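Local coordinates for protein porin B (Pseudomonas putida, PDB 4GEY) that forms a beta-barrel channel in the outer membrane that probably lets sugars such as glucose diffuse into the cell envelope, at residues F158-P162 against W292-Q296; I234-V240 against Y252-Y258. The protein carries 2 engineered substitutions. All blocks are in the same frame, centred on the assembly; numbering follows the deposited sequence.

Contact 1. Residues F158-P162 against W292-Q296; sequences FNSFP and WVVAQ
Asn-159 lies over one face of the Trp-292 indole. Its CB stands 3.8 Å from the centroid of the five-membered ring, only 13° off the ring normal, a CH-pi contact. The Asn-159 CG is anti to the backbone N (chi1 -176°), which carries the amide on across the ring. ND2 is 3.3 Å from Trp-292 CD1 and 3.2 Å from Val-294 CG2. The amide and indole planes are 45° apart, so this is not a flat stack. ND2 also gives a hydrogen bond to a water, and that water has a weak bond to Val-293 O.

Further along, Phe-161 CD1 meets Val-294 CG1 at 3.8 Å. Its CE1 lies 3.9 Å from CD of Gln-296, whose amide is turned obliquely to the phenyl ring. On the same side of that amide, nearer its nitrogen, Pro-162 CD is 3.6 Å from Gln-296 NE2.

Residues 158-162 are loop, and they pack against the inner side of barrel strand 282-298. The two segments meet by packing and one water. Direct polar anchoring comes from third parties. Asn-159 OD1 accepts from Ser-173 OG and Val-175 N, while Glu-238 OE2 accepts from both Trp-292 NE1 and Asn-159 N. This carboxylate oxygen probably sets the loop backbone and the indole relative to each other, while the two bonds on OD1 fix the rotation of the side-chain amide.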
loop_
_atom_site.group_PDB
_atom_site.type_symbol
_atom_site.label_atom_id
_atom_site.label_comp_id
_atom_site.label_asym_id
_atom_site.label_seq_id
_atom_site.Cartn_x
_atom_site.Cartn_y
_atom_site.Cartn_z
ATOM N N PHE A 158 -10.660 -2.145 0.783
ATOM C CA PHE A 158 -10.354 -3.276 1.642
ATOM C C PHE A 158 -8.976 -3.113 2.286
ATOM O O PHE A 158 -8.031 -2.655 1.628
ATOM C CB PHE A 158 -10.445 -4.571 0.823
ATOM C CG PHE A 158 -11.824 -4.834 0.248
ATOM C CD1 PHE A 158 -12.182 -4.339 -0.987
ATOM C CD2 PHE A 158 -12.754 -5.579 0.953
ATOM C CE1 PHE A 158 -13.435 -4.586 -1.510
ATOM C CE2 PHE A 158 -14.000 -5.822 0.445
ATOM C CZ PHE A 158 -14.347 -5.323 -0.790
ATOM N N ASN A 159 -8.869 -3.446 3.575
ATOM C CA ASN A 159 -7.564 -3.499 4.240
ATOM C C ASN A 159 -6.890 -2.128 4.172
ATOM O O ASN A 159 -5.668 -2.008 4.186
ATOM C CB ASN A 159 -6.708 -4.593 3.573
ATOM C CG ASN A 159 -5.357 -4.806 4.250
ATOM O OD1 ASN A 159 -4.330 -4.937 3.580
ATOM N ND2 ASN A 159 -5.353 -4.841 5.573
ATOM N N SER A 160 -7.711 -1.088 4.078
ATOM C CA SER A 160 -7.215 0.270 3.868
ATOM C C SER A 160 -6.444 0.798 5.066
ATOM O O SER A 160 -6.847 0.587 6.208
ATOM C CB SER A 160 -8.375 1.203 3.556
ATOM O OG SER A 160 -9.160 0.701 2.509
ATOM N N PHE A 161 -5.342 1.493 4.784
ATOM C CA PHE A 161 -4.462 2.089 5.802
ATOM C C PHE A 161 -3.872 3.351 5.163
ATOM O O PHE A 161 -3.665 3.370 3.958
ATOM C CB PHE A 161 -3.361 1.086 6.191
ATOM C CG PHE A 161 -2.508 1.517 7.373
ATOM C CD1 PHE A 161 -3.014 1.483 8.669
ATOM C CD2 PHE A 161 -1.190 1.929 7.185
ATOM C CE1 PHE A 161 -2.234 1.878 9.743
ATOM C CE2 PHE A 161 -0.399 2.319 8.257
ATOM C CZ PHE A 161 -0.919 2.301 9.537
ATOM N N PRO A 162 -3.616 4.414 5.958
ATOM C CA PRO A 162 -3.110 5.675 5.380
ATOM C C PRO A 162 -1.704 5.550 4.803
ATOM O O PRO A 162 -1.079 4.485 4.839
ATOM C CB PRO A 162 -3.088 6.638 6.575
ATOM C CG PRO A 162 -4.047 6.071 7.559
ATOM C CD PRO A 162 -3.953 4.559 7.386
ATOM N N TRP A 292 -6.546 -10.762 7.425
ATOM C CA TRP A 292 -5.876 -9.532 7.829
ATOM C C TRP A 292 -6.589 -8.836 8.970
ATOM O O TRP A 292 -7.806 -8.994 9.160
ATOM C CB TRP A 292 -5.733 -8.574 6.655
ATOM C CG TRP A 292 -6.991 -7.882 6.250
ATOM C CD1 TRP A 292 -7.598 -6.823 6.882
ATOM C CD2 TRP A 292 -7.784 -8.160 5.093
ATOM N NE1 TRP A 292 -8.728 -6.446 6.198
ATOM C CE2 TRP A 292 -8.866 -7.247 5.095
ATOM C CE3 TRP A 292 -7.692 -9.097 4.058
ATOM C CZ2 TRP A 292 -9.844 -7.246 4.104
ATOM C CZ3 TRP A 292 -8.667 -9.096 3.078
ATOM C CH2 TRP A 292 -9.729 -8.173 3.106
ATOM N N VAL A 293 -5.812 -8.074 9.733
ATOM C CA VAL A 293 -6.356 -7.221 10.775
ATOM C C VAL A 293 -5.721 -5.850 10.614
ATOM O O VAL A 293 -4.516 -5.732 10.378
ATOM C CB VAL A 293 -6.064 -7.746 12.224
ATOM C CG1 VAL A 293 -6.521 -6.724 13.257
ATOM C CG2 VAL A 293 -6.736 -9.093 12.488
ATOM N N VAL A 294 -6.540 -4.811 10.708
ATOM C CA VAL A 294 -6.018 -3.461 10.828
ATOM C C VAL A 294 -6.652 -2.828 12.035
ATOM O O VAL A 294 -7.868 -2.897 12.214
ATOM C CB VAL A 294 -6.343 -2.587 9.623
ATOM C CG1 VAL A 294 -5.412 -1.365 9.618
ATOM C CG2 VAL A 294 -6.201 -3.386 8.336
ATOM N N ALA A 295 -5.827 -2.214 12.867
ATOM C CA ALA A 295 -6.335 -1.532 14.027
ATOM C C ALA A 295 -5.654 -0.178 14.154
ATOM O O ALA A 295 -4.442 -0.068 13.996
ATOM C CB ALA A 295 -6.115 -2.373 15.261
ATOM N N GLN A 296 -6.450 0.852 14.413
ATOM C CA GLN A 296 -5.937 2.192 14.653
ATOM C C GLN A 296 -6.775 2.801 15.755
ATOM O O GLN A 296 -7.996 2.720 15.726
ATOM C CB GLN A 296 -6.067 3.048 13.402
ATOM C CG GLN A 296 -5.349 2.525 12.174
ATOM C CD GLN A 296 -5.637 3.386 10.960
ATOM O OE1 GLN A 296 -6.486 3.049 10.130
ATOM N NE2 GLN A 296 -4.943 4.520 10.858
HETATM O O HOH W 1 -3.100 -5.573 7.344
#

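Contact 2. Residues I234-V240 against Y252-Y258. Engineered in segment 234-240: Met-235 (natural residue Leu), Met-237 (natural residue Val). With C8E ((hydroxyethyloxy)tri(ethyloxy)octane), chain C.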
loop_
_atom_site.group_PDB
_atom_site.type_symbol
_atom_site.label_atom_id
_atom_site.label_comp_id
_atom_site.label_asym_id
_atom_site.label_seq_id
_atom_site.Cartn_x
_atom_site.Cartn_y
_atom_site.Cartn_z
ATOM N N ILE A 234 -10.404 -11.934 -7.547
ATOM C CA ILE A 234 -10.130 -11.844 -6.115
ATOM C C ILE A 234 -11.383 -11.413 -5.381
ATOM O O ILE A 234 -12.075 -10.485 -5.780
ATOM C CB ILE A 234 -8.984 -10.876 -5.763
ATOM C CG1 ILE A 234 -7.668 -11.354 -6.390
ATOM C CG2 ILE A 234 -8.859 -10.730 -4.232
ATOM C CD1 ILE A 234 -6.472 -10.499 -6.013
HETATM N N MSE A 235 -11.675 -12.109 -4.301
HETATM C CA MSE A 235 -12.903 -11.893 -3.579
HETATM C C MSE A 235 -12.566 -11.570 -2.130
HETATM O O MSE A 235 -12.402 -12.473 -1.321
HETATM C CB MSE A 235 -13.728 -13.164 -3.655
HETATM C CG MSE A 235 -15.082 -13.075 -3.015
HETATM SE SE MSE A 235 -15.778 -14.879 -2.742
HETATM C CE MSE A 235 -15.190 -15.226 -0.901
ATOM N N PRO A 236 -12.426 -10.279 -1.806
ATOM C CA PRO A 236 -12.167 -9.888 -0.417
ATOM C C PRO A 236 -13.452 -9.709 0.372
ATOM O O PRO A 236 -14.457 -9.304 -0.218
ATOM C CB PRO A 236 -11.460 -8.535 -0.563
ATOM C CG PRO A 236 -11.966 -7.985 -1.820
ATOM C CD PRO A 236 -12.308 -9.144 -2.730
HETATM N N MSE A 237 -13.416 -10.021 1.669
HETATM C CA MSE A 237 -14.526 -9.735 2.596
HETATM C C MSE A 237 -13.981 -8.984 3.800
HETATM O O MSE A 237 -12.826 -9.169 4.177
HETATM C CB MSE A 237 -15.180 -11.020 3.098
HETATM C CG MSE A 237 -15.444 -12.042 2.033
HETATM SE SE MSE A 237 -15.852 -13.796 2.804
HETATM C CE MSE A 237 -17.586 -13.379 3.613
ATOM N N GLU A 238 -14.802 -8.159 4.428
ATOM C CA GLU A 238 -14.291 -7.367 5.539
ATOM C C GLU A 238 -15.363 -6.871 6.484
ATOM O O GLU A 238 -16.482 -6.565 6.077
ATOM C CB GLU A 238 -13.505 -6.171 5.010
ATOM C CG GLU A 238 -12.520 -5.591 5.994
ATOM C CD GLU A 238 -11.689 -4.485 5.374
ATOM O OE1 GLU A 238 -12.164 -3.854 4.399
ATOM O OE2 GLU A 238 -10.561 -4.255 5.853
ATOM N N ALA A 239 -15.004 -6.795 7.756
ATOM C CA ALA A 239 -15.831 -6.141 8.753
ATOM C C ALA A 239 -15.006 -4.992 9.299
ATOM O O ALA A 239 -13.823 -5.168 9.599
ATOM C CB ALA A 239 -16.211 -7.115 9.859
ATOM N N VAL A 240 -15.618 -3.815 9.400
ATOM C CA VAL A 240 -14.914 -2.616 9.846
ATOM C C VAL A 240 -15.677 -1.932 10.978
ATOM O O VAL A 240 -16.764 -1.385 10.776
ATOM C CB VAL A 240 -14.663 -1.640 8.675
ATOM C CG1 VAL A 240 -14.110 -0.317 9.167
ATOM C CG2 VAL A 240 -13.723 -2.264 7.654
ATOM N N TYR A 252 -11.261 -0.615 13.565
ATOM C CA TYR A 252 -10.755 -1.980 13.582
ATOM C C TYR A 252 -11.302 -2.759 12.395
ATOM O O TYR A 252 -12.503 -2.768 12.166
ATOM C CB TYR A 252 -11.103 -2.663 14.915
ATOM C CG TYR A 252 -10.556 -1.912 16.109
ATOM C CD1 TYR A 252 -11.273 -0.869 16.678
ATOM C CD2 TYR A 252 -9.313 -2.218 16.645
ATOM C CE1 TYR A 252 -10.788 -0.167 17.742
ATOM C CE2 TYR A 252 -8.814 -1.515 17.727
ATOM C CZ TYR A 252 -9.563 -0.489 18.265
ATOM O OH TYR A 252 -9.101 0.237 19.330
ATOM N N ARG A 253 -10.409 -3.393 11.642
ATOM C CA ARG A 253 -10.773 -4.139 10.443
ATOM C C ARG A 253 -10.395 -5.590 10.574
ATOM O O ARG A 253 -9.281 -5.897 10.999
ATOM C CB ARG A 253 -10.022 -3.617 9.218
ATOM C CG ARG A 253 -10.250 -2.158 8.882
ATOM C CD ARG A 253 -9.781 -1.862 7.477
ATOM N NE ARG A 253 -10.140 -0.509 7.072
ATOM C CZ ARG A 253 -10.981 -0.208 6.089
ATOM N NH1 ARG A 253 -11.559 -1.165 5.377
ATOM N NH2 ARG A 253 -11.229 1.067 5.817
ATOM N N LEU A 254 -11.304 -6.476 10.181
ATOM C CA LEU A 254 -10.986 -7.892 10.082
ATOM C C LEU A 254 -11.457 -8.384 8.719
ATOM O O LEU A 254 -12.608 -8.158 8.337
ATOM C CB LEU A 254 -11.636 -8.689 11.217
ATOM C CG LEU A 254 -11.651 -10.221 11.087
ATOM C CD1 LEU A 254 -10.303 -10.852 11.387
ATOM C CD2 LEU A 254 -12.692 -10.808 11.990
ATOM N N GLY A 255 -10.564 -9.038 7.974
ATOM C CA GLY A 255 -10.878 -9.453 6.617
ATOM C C GLY A 255 -10.272 -10.760 6.141
ATOM O O GLY A 255 -9.358 -11.318 6.752
ATOM N N TYR A 256 -10.794 -11.236 5.017
ATOM C CA TYR A 256 -10.355 -12.472 4.389
ATOM C C TYR A 256 -10.409 -12.246 2.874
ATOM O O TYR A 256 -11.291 -11.544 2.381
ATOM C CB TYR A 256 -11.276 -13.622 4.825
ATOM C CG TYR A 256 -11.163 -14.881 3.998
ATOM C CD1 TYR A 256 -10.224 -15.865 4.307
ATOM C CD2 TYR A 256 -11.996 -15.092 2.906
ATOM C CE1 TYR A 256 -10.113 -17.012 3.537
ATOM C CE2 TYR A 256 -11.889 -16.228 2.136
ATOM C CZ TYR A 256 -10.958 -17.190 2.454
ATOM O OH TYR A 256 -10.875 -18.332 1.684
ATOM N N TYR A 257 -9.456 -12.799 2.134
ATOM C CA TYR A 257 -9.528 -12.744 0.670
ATOM C C TYR A 257 -9.434 -14.145 0.078
ATOM O O TYR A 257 -8.812 -15.043 0.660
ATOM C CB TYR A 257 -8.431 -11.853 0.060
ATOM C CG TYR A 257 -7.031 -12.337 0.346
ATOM C CD1 TYR A 257 -6.405 -13.240 -0.491
ATOM C CD2 TYR A 257 -6.346 -11.903 1.463
ATOM C CE1 TYR A 257 -5.139 -13.703 -0.222
ATOM C CE2 TYR A 257 -5.068 -12.356 1.738
ATOM C CZ TYR A 257 -4.476 -13.259 0.891
ATOM O OH TYR A 257 -3.214 -13.721 1.163
ATOM N N TYR A 258 -10.040 -14.313 -1.091
ATOM C CA TYR A 258 -9.968 -15.566 -1.819
ATOM C C TYR A 258 -9.755 -15.247 -3.290
ATOM O O TYR A 258 -10.422 -14.375 -3.852
ATOM C CB TYR A 258 -11.236 -16.402 -1.617
ATOM C CG TYR A 258 -11.173 -17.760 -2.280
ATOM C CD1 TYR A 258 -10.543 -18.842 -1.657
ATOM C CD2 TYR A 258 -11.748 -17.974 -3.529
ATOM C CE1 TYR A 258 -10.492 -20.088 -2.268
ATOM C CE2 TYR A 258 -11.687 -19.215 -4.145
ATOM C CZ TYR A 258 -11.062 -20.262 -3.509
ATOM O OH TYR A 258 -11.016 -21.489 -4.131
HETATM C C1 C8E C . -13.917 -12.707 8.298
HETATM C C2 C8E C . -14.549 -11.739 7.317
HETATM C C3 C8E C . -15.832 -11.195 7.931
HETATM C C4 C8E C . -17.039 -11.470 7.042
HETATM C C5 C8E C . -17.832 -10.199 6.770
HETATM C C6 C8E C . -18.158 -10.100 5.282
HETATM C C7 C8E C . -19.654 -10.243 5.035
HETATM C C8 C8E C . -20.049 -9.928 3.596
HETATM O O9 C8E C . -20.848 -8.758 3.573
HETATM C C10 C8E C . -21.775 -8.741 2.498
HETATM C C11 C8E C . -22.512 -7.404 2.410
HETATM O O12 C8E C . -23.732 -7.562 1.707
#
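An antiparallel beta hairpin pairs Met-235 with Tyr-258, Met-237 with Tyr-256 and Ala-239 with Leu-254, each pair joined by two backbone hydrogen bonds. Met-237 N to Tyr-256 O is 2.7 Å, and Ala-239 N to Leu-254 O is 2.8 Å. Pro-236 with Tyr-257, Glu-238 with Gly-255 and Val-240 with Arg-253 alternate with them as the non-hydrogen-bonded pairs. The short strand axes run 168° apart.

The hairpin is part of the wall of the porin barrel, and its side chains alternate between the two surfaces. Pro-236, Glu-238, Val-240, Arg-253 and Tyr-257 face inward. Glu-238, extended and with CG anti to the backbone N (chi1 -158°), brings OE1 to the edge of the Arg-253 guanidinium, near its plane, in a salt bridge to NH1 at 2.9 Å. The NH1 hydrogen bonds to both carboxylate oxygens are weak, and the two planes are 45° apart. Val-240 CG2 lies over a face of the guanidinium, 3.3 Å from NH1. Both groups have further partners: Arg-253 NE forms a salt bridge with Glu-251, and Gln-206 NE2 donates to Glu-238 OE1.

On the outer surface, the engineered selenomethionine Met-237 runs alongside Tyr-256 in a Met-aromatic contact. Its SE is 4.1 Å from Tyr-256 CD2, oblique to the ring. The Met-237 CE touches C6 of the detergent C8E at 3.7 Å. At the other engineered selenomethionine, Met-235 CE packs 4.2 Å from Tyr-258 CB.

In the fold
From the N terminus, the chain first reaches residues 158-162, in the loop between strand 145-149 and helix 175-178. It then runs through strands 190-198 and 203-212 to strand 232-245. Strand 248-259 follows and closes contact 2, with 11 residues between the segments. Strand 282-298 then closes contact 1, spanning 129 residues. Contact 2 therefore lies wholly within the span of contact 1, and the two do not cross. Strands 248-259 and 282-298 are neighbours in the barrel wall, where Val-294 O probably accepts from Arg-253 N at 2.7 Å. Contact 2 joins adjacent wall strands. Contact 1 fastens the inner loop to the next strand along.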